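PDB 3KTS: glycerol uptake operon antiterminator regulatory protein from Listeria monocytogenes str. 4b, which probably regulates glycerol uptake genes by transcription antitermination in response to glycerol 3-phosphate, through a TIM-barrel-like domain. Local coordinates for residues A[51-62]-A[81-90]; A[152-162]-A[172-183]. All coordinates share one frame; numbering follows the deposited sequence.

Contact 1: A[51-62]-A[81-90]; sequences QAGGKKVLLHAD and ICPDGIISTR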
loop_
_atom_site.group_PDB
_atom_site.type_symbol
_atom_site.label_atom_id
_atom_site.label_comp_id
_atom_site.label_asym_id
_atom_site.label_seq_id
_atom_site.Cartn_x
_atom_site.Cartn_y
_atom_site.Cartn_z
ATOM N N GLN A 51 14.817 -5.035 -4.114
ATOM C CA GLN A 51 14.700 -5.115 -5.570
ATOM C C GLN A 51 15.736 -6.058 -6.187
ATOM O O GLN A 51 15.532 -6.571 -7.291
ATOM C CB GLN A 51 14.788 -3.725 -6.197
ATOM C CG GLN A 51 13.550 -2.876 -5.979
ATOM C CD GLN A 51 13.791 -1.408 -6.259
ATOM O OE1 GLN A 51 14.863 -0.875 -5.978
ATOM N NE2 GLN A 51 12.784 -0.742 -6.813
ATOM N N ALA A 52 16.838 -6.287 -5.471
ATOM C CA ALA A 52 17.850 -7.262 -5.884
ATOM C C ALA A 52 17.347 -8.703 -5.747
ATOM O O ALA A 52 17.819 -9.599 -6.449
ATOM C CB ALA A 52 19.140 -7.073 -5.092
ATOM N N GLY A 53 16.388 -8.914 -4.845
ATOM C CA GLY A 53 15.784 -10.230 -4.637
ATOM C C GLY A 53 14.515 -10.453 -5.442
ATOM O O GLY A 53 13.695 -11.305 -5.093
ATOM N N GLY A 54 14.353 -9.676 -6.513
ATOM C CA GLY A 54 13.204 -9.787 -7.414
ATOM C C GLY A 54 11.874 -9.328 -6.839
ATOM O O GLY A 54 10.816 -9.658 -7.382
ATOM N N LYS A 55 11.929 -8.570 -5.743
ATOM C CA LYS A 55 10.729 -8.090 -5.066
ATOM C C LYS A 55 10.487 -6.625 -5.377
ATOM O O LYS A 55 11.391 -5.797 -5.252
ATOM C CB LYS A 55 10.819 -8.295 -3.544
ATOM C CG LYS A 55 11.021 -9.739 -3.089
ATOM C CD LYS A 55 9.952 -10.642 -3.665
ATOM C CE LYS A 55 10.329 -12.098 -3.557
ATOM N NZ LYS A 55 10.094 -12.603 -2.182
ATOM N N LYS A 56 9.262 -6.313 -5.785
ATOM C CA LYS A 56 8.866 -4.934 -6.045
ATOM C C LYS A 56 8.311 -4.272 -4.773
ATOM O O LYS A 56 7.522 -4.873 -4.045
ATOM C CB LYS A 56 7.873 -4.880 -7.204
ATOM C CG LYS A 56 8.519 -5.071 -8.574
ATOM C CD LYS A 56 7.481 -5.296 -9.664
ATOM C CE LYS A 56 8.044 -5.026 -11.049
ATOM N NZ LYS A 56 7.954 -3.583 -11.415
ATOM N N VAL A 57 8.741 -3.040 -4.509
ATOM C CA VAL A 57 8.474 -2.387 -3.221
ATOM C C VAL A 57 7.407 -1.284 -3.272
ATOM O O VAL A 57 7.478 -0.358 -4.088
ATOM C CB VAL A 57 9.776 -1.837 -2.574
ATOM C CG1 VAL A 57 9.493 -1.172 -1.227
ATOM C CG2 VAL A 57 10.772 -2.948 -2.383
ATOM N N LEU A 58 6.414 -1.416 -2.394
ATOM C CA LEU A 58 5.467 -0.349 -2.107
ATOM C C LEU A 58 5.876 0.287 -0.778
ATOM O O LEU A 58 5.835 -0.365 0.270
ATOM C CB LEU A 58 4.038 -0.899 -2.054
ATOM C CG LEU A 58 3.600 -1.686 -3.302
ATOM C CD1 LEU A 58 2.363 -2.548 -3.046
ATOM C CD2 LEU A 58 3.391 -0.762 -4.505
ATOM N N LEU A 59 6.294 1.548 -0.831
ATOM C CA LEU A 59 6.857 2.225 0.339
ATOM C C LEU A 59 5.921 3.250 0.981
ATOM O O LEU A 59 5.431 4.163 0.316
ATOM C CB LEU A 59 8.198 2.888 -0.014
ATOM C CG LEU A 59 8.834 3.787 1.057
ATOM C CD1 LEU A 59 9.211 2.992 2.309
ATOM C CD2 LEU A 59 10.041 4.549 0.517
ATOM N N HIS A 60 5.703 3.098 2.284
ATOM C CA HIS A 60 4.957 4.082 3.055
ATOM C C HIS A 60 5.729 5.380 3.229
ATOM O O HIS A 60 6.645 5.468 4.050
ATOM C CB HIS A 60 4.557 3.514 4.408
ATOM C CG HIS A 60 3.295 2.723 4.362
ATOM N ND1 HIS A 60 2.053 3.303 4.495
ATOM C CD2 HIS A 60 3.077 1.402 4.166
ATOM C CE1 HIS A 60 1.125 2.369 4.394
ATOM N NE2 HIS A 60 1.719 1.207 4.197
ATOM N N ALA A 61 5.334 6.379 2.444
ATOM C CA ALA A 61 5.952 7.699 2.445
ATOM C C ALA A 61 5.790 8.421 3.784
ATOM O O ALA A 61 6.639 9.224 4.176
ATOM C CB ALA A 61 5.364 8.527 1.334
ATOM N N ASP A 62 4.698 8.117 4.480
ATOM C CA ASP A 62 4.375 8.757 5.745
ATOM C C ASP A 62 5.134 8.165 6.932
ATOM O O ASP A 62 5.260 8.817 7.971
ATOM C CB ASP A 62 2.866 8.691 5.993
ATOM C CG ASP A 62 2.070 9.422 4.929
ATOM O OD1 ASP A 62 0.876 9.100 4.763
ATOM O OD2 ASP A 62 2.634 10.315 4.257
ATOM N N ILE A 81 15.433 7.292 -4.206
ATOM C CA ILE A 81 15.208 6.011 -3.518
ATOM C C ILE A 81 14.610 4.979 -4.471
ATOM O O ILE A 81 15.095 3.847 -4.545
ATOM C CB ILE A 81 14.425 6.174 -2.172
ATOM C CG1 ILE A 81 15.382 6.143 -0.979
ATOM C CG2 ILE A 81 13.479 5.024 -1.911
ATOM C CD1 ILE A 81 16.538 7.096 -1.030
ATOM N N CYS A 82 13.588 5.410 -5.213
ATOM C CA CYS A 82 12.916 4.624 -6.258
ATOM C C CYS A 82 12.344 3.272 -5.820
ATOM O O CYS A 82 12.872 2.223 -6.211
ATOM C CB CYS A 82 13.832 4.439 -7.472
ATOM S SG CYS A 82 14.684 5.933 -7.970
ATOM N N PRO A 83 11.267 3.281 -5.004
ATOM C CA PRO A 83 10.524 2.033 -4.899
ATOM C C PRO A 83 9.680 1.843 -6.148
ATOM O O PRO A 83 9.748 2.653 -7.067
ATOM C CB PRO A 83 9.638 2.259 -3.677
ATOM C CG PRO A 83 9.437 3.725 -3.626
ATOM C CD PRO A 83 10.705 4.329 -4.131
ATOM N N ASP A 84 8.889 0.783 -6.191
ATOM C CA ASP A 84 8.045 0.538 -7.350
ATOM C C ASP A 84 6.694 1.240 -7.228
ATOM O O ASP A 84 5.960 1.384 -8.212
ATOM C CB ASP A 84 7.904 -0.962 -7.572
ATOM C CG ASP A 84 9.249 -1.628 -7.814
ATOM O OD1 ASP A 84 9.566 -1.908 -8.988
ATOM O OD2 ASP A 84 10.001 -1.841 -6.839
ATOM N N GLY A 85 6.388 1.685 -6.010
ATOM C CA GLY A 85 5.196 2.470 -5.724
ATOM C C GLY A 85 5.300 3.138 -4.370
ATOM O O GLY A 85 6.097 2.711 -3.531
ATOM N N ILE A 86 4.520 4.200 -4.158
ATOM C CA ILE A 86 4.461 4.856 -2.843
ATOM C C ILE A 86 3.049 4.883 -2.250
ATOM O O ILE A 86 2.042 4.908 -2.966
ATOM C CB ILE A 86 5.074 6.298 -2.816
ATOM C CG1 ILE A 86 4.105 7.334 -3.396
ATOM C CG2 ILE A 86 6.433 6.347 -3.508
ATOM C CD1 ILE A 86 4.104 8.657 -2.650
ATOM N N ILE A 87 2.985 4.852 -0.926
ATOM C CA ILE A 87 1.715 4.926 -0.229
ATOM C C ILE A 87 1.759 6.115 0.694
ATOM O O ILE A 87 2.668 6.242 1.513
ATOM C CB ILE A 87 1.411 3.649 0.581
ATOM C CG1 ILE A 87 1.382 2.427 -0.345
ATOM C CG2 ILE A 87 0.075 3.786 1.327
ATOM C CD1 ILE A 87 1.504 1.108 0.367
ATOM N N SER A 88 0.783 6.999 0.535
ATOM C CA SER A 88 0.632 8.128 1.425
ATOM C C SER A 88 -0.833 8.392 1.749
ATOM O O SER A 88 -1.745 7.978 1.026
ATOM C CB SER A 88 1.265 9.375 0.819
ATOM O OG SER A 88 1.164 10.464 1.719
ATOM N N THR A 89 -1.042 9.091 2.852
ATOM C CA THR A 89 -2.371 9.446 3.295
ATOM C C THR A 89 -2.621 10.902 2.885
ATOM O O THR A 89 -3.767 11.362 2.804
ATOM C CB THR A 89 -2.491 9.206 4.820
ATOM O OG1 THR A 89 -3.764 8.625 5.125
ATOM C CG2 THR A 89 -2.250 10.480 5.621
ATOM N N ARG A 90 -1.520 11.587 2.585
ATOM C CA ARG A 90 -1.504 12.971 2.172
ATOM C C ARG A 90 -1.847 13.054 0.692
ATOM O O ARG A 90 -1.334 12.271 -0.107
ATOM C CB ARG A 90 -0.100 13.525 2.392
ATOM C CG ARG A 90 -0.024 14.937 2.943
ATOM C CD ARG A 90 1.214 15.633 2.414
ATOM N NE ARG A 90 1.658 16.711 3.290
ATOM C CZ ARG A 90 2.244 17.829 2.870
ATOM N NH1 ARG A 90 2.618 18.751 3.750
ATOM N NH2 ARG A 90 2.446 18.033 1.571
#
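D84 OD2 is gripped by two N-H groups. V57 N donates to D84 OD2 at 2.9 Å, and Q51 NE2 donates to D84 OD2 at 3.0 Å. The two donors reach the oxygen from opposite faces of the carboxylate plane. The Q51 amide and D84 carboxylate planes stand 88° apart. Q51 NE2 also donates to C82 O, so one amide nitrogen joins the end of helix 43-52 to the turn after helix 71-81. The extended Q51 chain (chi2 164°) carries the amide to both acceptors. The K56 and D84 side chains cross at about a right angle. The bent end of K56 forms a weak salt bridge, K56 NZ to D84 OD1 3.4 Å. These bonds probably fix the rotation of the carboxylate and would favour its charged form.

V57 O receives D84 N and, more weakly, G85 N. Beyond this point strands 56-60 and 85-88 run parallel, as neighbouring staves of the TIM-barrel-like sheet. L59 N donates to G85 O, I87 N to L59 O, and A61 N to I87 O at 2.8 Å. L59 points to the face covered by helix 71-81. L59 CB meets P83 CG at 3.9 Å.

H60 and I87 point to the other face of the sheet. I87 lies over one face of the imidazole, with I87 CB 4.1 Å from the H60 ring centroid, a CH-pi contact. I87 CD1 also reaches back to L58 CB. R107, on strand 103-109, touches both H60 and I87.

D62 closes the C-terminal end with both carboxylate oxygens. T89 N donates to D62 OD1 at 2.7 Å, on the syn side. S88 OG donates to D62 OD2, also syn, and accepts from R90 N in an ST turn. N69 is a second partner of D62 OD2.

Contact 2: A[152-162]-A[172-183]; sequences PVIAGGLIETS and GAIAVTTSNKHL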
loop_
_atom_site.group_PDB
_atom_site.type_symbol
_atom_site.label_atom_id
_atom_site.label_comp_id
_atom_site.label_asym_id
_atom_site.label_seq_id
_atom_site.Cartn_x
_atom_site.Cartn_y
_atom_site.Cartn_z
ATOM N N PRO A 152 -9.347 0.960 -8.301
ATOM C CA PRO A 152 -9.055 -0.283 -7.579
ATOM C C PRO A 152 -8.697 -0.019 -6.121
ATOM O O PRO A 152 -7.982 0.938 -5.825
ATOM C CB PRO A 152 -7.841 -0.839 -8.327
ATOM C CG PRO A 152 -7.167 0.364 -8.883
ATOM C CD PRO A 152 -8.265 1.327 -9.232
ATOM N N VAL A 153 -9.193 -0.865 -5.223
ATOM C CA VAL A 153 -8.876 -0.747 -3.796
ATOM C C VAL A 153 -8.166 -1.982 -3.220
ATOM O O VAL A 153 -8.548 -3.118 -3.500
ATOM C CB VAL A 153 -10.095 -0.268 -2.903
ATOM C CG1 VAL A 153 -11.170 0.403 -3.736
ATOM C CG2 VAL A 153 -10.701 -1.393 -2.079
ATOM N N ILE A 154 -7.101 -1.740 -2.457
ATOM C CA ILE A 154 -6.475 -2.760 -1.626
ATOM C C ILE A 154 -7.146 -2.622 -0.270
ATOM O O ILE A 154 -7.552 -1.525 0.108
ATOM C CB ILE A 154 -4.949 -2.510 -1.446
ATOM C CG1 ILE A 154 -4.237 -2.331 -2.788
ATOM C CG2 ILE A 154 -4.276 -3.631 -0.638
ATOM C CD1 ILE A 154 -3.807 -3.611 -3.449
ATOM N N ALA A 155 -7.293 -3.727 0.452
ATOM C CA ALA A 155 -7.701 -3.659 1.851
ATOM C C ALA A 155 -6.581 -4.175 2.736
ATOM O O ALA A 155 -5.851 -5.089 2.363
ATOM C CB ALA A 155 -8.969 -4.438 2.084
ATOM N N GLY A 156 -6.446 -3.575 3.908
ATOM C CA GLY A 156 -5.386 -3.929 4.832
ATOM C C GLY A 156 -5.798 -3.640 6.253
ATOM O O GLY A 156 -6.712 -2.862 6.488
ATOM N N GLY A 157 -5.120 -4.266 7.206
ATOM C CA GLY A 157 -5.390 -4.027 8.617
ATOM C C GLY A 157 -6.291 -5.076 9.227
ATOM O O GLY A 157 -7.402 -5.304 8.751
ATOM N N LEU A 158 -5.775 -5.731 10.265
ATOM C CA LEU A 158 -6.530 -6.659 11.115
ATOM C C LEU A 158 -6.985 -7.969 10.461
ATOM O O LEU A 158 -7.822 -8.679 11.022
ATOM C CB LEU A 158 -7.718 -5.951 11.791
ATOM C CG LEU A 158 -7.392 -4.757 12.687
ATOM C CD1 LEU A 158 -8.672 -4.160 13.253
ATOM C CD2 LEU A 158 -6.435 -5.155 13.806
ATOM N N ILE A 159 -6.432 -8.299 9.296
ATOM C CA ILE A 159 -6.768 -9.571 8.650
ATOM C C ILE A 159 -5.986 -10.725 9.275
ATOM O O ILE A 159 -4.773 -10.849 9.070
ATOM C CB ILE A 159 -6.553 -9.576 7.114
ATOM C CG1 ILE A 159 -7.295 -8.431 6.423
ATOM C CG2 ILE A 159 -7.064 -10.867 6.537
ATOM C CD1 ILE A 159 -6.411 -7.282 6.075
ATOM N N GLU A 160 -6.706 -11.558 10.028
ATOM C CA GLU A 160 -6.148 -12.726 10.708
ATOM C C GLU A 160 -6.302 -14.024 9.901
ATOM O O GLU A 160 -5.415 -14.874 9.912
ATOM C CB GLU A 160 -6.820 -12.922 12.075
ATOM C CG GLU A 160 -6.541 -11.848 13.133
ATOM C CD GLU A 160 -7.305 -12.095 14.438
ATOM O OE1 GLU A 160 -8.485 -12.509 14.382
ATOM O OE2 GLU A 160 -6.728 -11.871 15.526
ATOM N N THR A 161 -7.437 -14.180 9.221
ATOM C CA THR A 161 -7.802 -15.462 8.614
ATOM C C THR A 161 -7.904 -15.404 7.093
ATOM O O THR A 161 -7.979 -14.327 6.507
ATOM C CB THR A 161 -9.145 -16.024 9.192
ATOM O OG1 THR A 161 -10.253 -15.251 8.720
ATOM C CG2 THR A 161 -9.146 -16.033 10.723
ATOM N N SER A 162 -7.914 -16.577 6.463
ATOM C CA SER A 162 -8.119 -16.695 5.021
ATOM C C SER A 162 -9.568 -16.426 4.640
ATOM O O SER A 162 -9.847 -16.040 3.504
ATOM C CB SER A 162 -7.698 -18.077 4.518
ATOM O OG SER A 162 -6.370 -18.064 4.025
ATOM N N GLY A 172 -14.728 -6.646 -3.637
ATOM C CA GLY A 172 -14.220 -5.702 -4.624
ATOM C C GLY A 172 -12.742 -5.381 -4.507
ATOM O O GLY A 172 -12.189 -4.693 -5.375
ATOM N N ALA A 173 -12.101 -5.865 -3.444
ATOM C CA ALA A 173 -10.670 -5.631 -3.254
ATOM C C ALA A 173 -9.837 -6.401 -4.270
ATOM O O ALA A 173 -10.110 -7.567 -4.566
ATOM C CB ALA A 173 -10.237 -5.964 -1.847
ATOM N N ILE A 174 -8.835 -5.711 -4.808
ATOM C CA ILE A 174 -7.941 -6.241 -5.829
ATOM C C ILE A 174 -6.869 -7.123 -5.171
ATOM O O ILE A 174 -6.405 -8.099 -5.770
ATOM C CB ILE A 174 -7.350 -5.077 -6.709
ATOM C CG1 ILE A 174 -6.517 -5.588 -7.884
ATOM C CG2 ILE A 174 -6.552 -4.090 -5.885
ATOM C CD1 ILE A 174 -5.930 -4.475 -8.733
ATOM N N ALA A 175 -6.516 -6.786 -3.926
ATOM C CA ALA A 175 -5.544 -7.534 -3.115
ATOM C C ALA A 175 -5.648 -7.136 -1.644
ATOM O O ALA A 175 -6.403 -6.232 -1.283
ATOM C CB ALA A 175 -4.110 -7.320 -3.621
ATOM N N VAL A 176 -4.879 -7.823 -0.806
ATOM C CA VAL A 176 -4.858 -7.596 0.628
ATOM C C VAL A 176 -3.431 -7.257 1.050
ATOM O O VAL A 176 -2.487 -7.865 0.559
ATOM C CB VAL A 176 -5.355 -8.854 1.381
ATOM C CG1 VAL A 176 -5.161 -8.728 2.883
ATOM C CG2 VAL A 176 -6.816 -9.110 1.074
ATOM N N THR A 177 -3.269 -6.265 1.924
ATOM C CA THR A 177 -1.991 -6.064 2.609
ATOM C C THR A 177 -2.123 -6.493 4.054
ATOM O O THR A 177 -3.153 -6.252 4.689
ATOM C CB THR A 177 -1.481 -4.607 2.569
ATOM O OG1 THR A 177 -2.527 -3.717 2.964
ATOM C CG2 THR A 177 -1.007 -4.244 1.187
ATOM N N THR A 178 -1.071 -7.123 4.568
ATOM C CA THR A 178 -1.088 -7.690 5.911
ATOM C C THR A 178 0.314 -8.020 6.430
ATOM O O THR A 178 1.210 -8.387 5.667
ATOM C CB THR A 178 -1.987 -8.955 5.972
ATOM O OG1 THR A 178 -1.921 -9.533 7.279
ATOM C CG2 THR A 178 -1.565 -9.976 4.933
ATOM N N SER A 179 0.492 -7.875 7.737
ATOM C CA SER A 179 1.720 -8.303 8.389
ATOM C C SER A 179 1.469 -9.534 9.256
ATOM O O SER A 179 2.296 -9.883 10.097
ATOM C CB SER A 179 2.318 -7.171 9.220
ATOM O OG SER A 179 1.371 -6.632 10.116
ATOM N N ASN A 180 0.320 -10.179 9.048
ATOM C CA ASN A 180 0.018 -11.466 9.672
ATOM C C ASN A 180 0.853 -12.558 9.010
ATOM O O ASN A 180 0.579 -12.976 7.883
ATOM C CB ASN A 180 -1.480 -11.778 9.585
ATOM C CG ASN A 180 -1.886 -12.974 10.425
ATOM O OD1 ASN A 180 -1.604 -14.120 10.076
ATOM N ND2 ASN A 180 -2.575 -12.713 11.527
ATOM N N LYS A 181 1.867 -13.012 9.739
ATOM C CA LYS A 181 2.906 -13.912 9.233
ATOM C C LYS A 181 2.388 -15.280 8.775
ATOM O O LYS A 181 2.980 -15.902 7.893
ATOM C CB LYS A 181 3.972 -14.090 10.315
ATOM C CG LYS A 181 5.392 -14.171 9.801
ATOM C CD LYS A 181 6.388 -13.576 10.795
ATOM C CE LYS A 181 6.397 -12.048 10.760
ATOM N NZ LYS A 181 7.359 -11.483 11.746
ATOM N N HIS A 182 1.282 -15.725 9.374
ATOM C CA HIS A 182 0.687 -17.034 9.104
ATOM C C HIS A 182 0.192 -17.184 7.667
ATOM O O HIS A 182 0.492 -18.180 7.004
ATOM C CB HIS A 182 -0.457 -17.316 10.087
ATOM C CG HIS A 182 -1.191 -18.595 9.815
ATOM N ND1 HIS A 182 -2.410 -18.632 9.170
ATOM C CD2 HIS A 182 -0.876 -19.883 10.094
ATOM C CE1 HIS A 182 -2.814 -19.884 9.067
ATOM N NE2 HIS A 182 -1.902 -20.664 9.618
ATOM N N LEU A 183 -0.552 -16.195 7.184
ATOM C CA LEU A 183 -1.133 -16.278 5.843
ATOM C C LEU A 183 -0.227 -15.744 4.728
ATOM O O LEU A 183 -0.684 -15.488 3.616
ATOM C CB LEU A 183 -2.538 -15.653 5.794
ATOM C CG LEU A 183 -2.921 -14.472 6.685
ATOM C CD1 LEU A 183 -2.309 -13.213 6.163
ATOM C CD2 LEU A 183 -4.424 -14.325 6.722
#
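A173 CA makes a CA-H...O contact with V153 O, 3.3 Å apart. Helix 162-169 connects the parallel strands 153-156 and 173-178 in a beta-alpha-beta unit of the TIM-barrel-like fold. I174 N donates to V153 O at 2.9 Å. I174 CG2 meets I154 CD1 at 3.7 Å. A175 CB touches the same I154 methyl, and A175 O accepts from A155 N at 3.2 Å.

V176 points to the opposite face of the sheet from A175. V176 CG1 and I159 CD1 meet tip to tip, 3.7 Å apart, with V165 of helix 162-169 touching both side chains. With CG1 anti to the carbonyl carbon (chi1 -54°), I159 extends CD1 to V176.

T177 N donates to A155 O. The T177 and I154 side chains cross at about a right angle and touch through T177 CG2 and I154 CG2, while T177 OG1 is hydrogen-bonded to E132 OE2. T178 OG1 accepts from N180 N in an ST turn and has a weak bond to an unidentified ligand. S179 OG and L158 N also hydrogen-bond this ligand, which may mark a pocket between the loops after the two strands. N180 CB packs on I159 O. L183 CD2 ends the contact 3.4 Å from E160 O.

Overall arrangement
From the N terminus, strands 12-16 and 32-39 come before either contact. Contact 1 then closes a loop that holds strand 64-65 and helix 71-81, pairing strand 56-60 with 85-88. Strands 103-109 and 130-134 continue the same sheet toward strand 153-156. Contact 2 closes a shorter loop around helix 162-169. The two loops follow in series and neither nest nor cross. The contact centres are about 17 Å apart, on opposite sides of the chain's centre, and the nearest atoms are about 6 Å apart. Strand 173-178 pairs with 12-16, which pairs with 32-39, and 32-39 pairs in turn with 56-60. The sheet therefore joins both contacts by either route, as in a closed barrel.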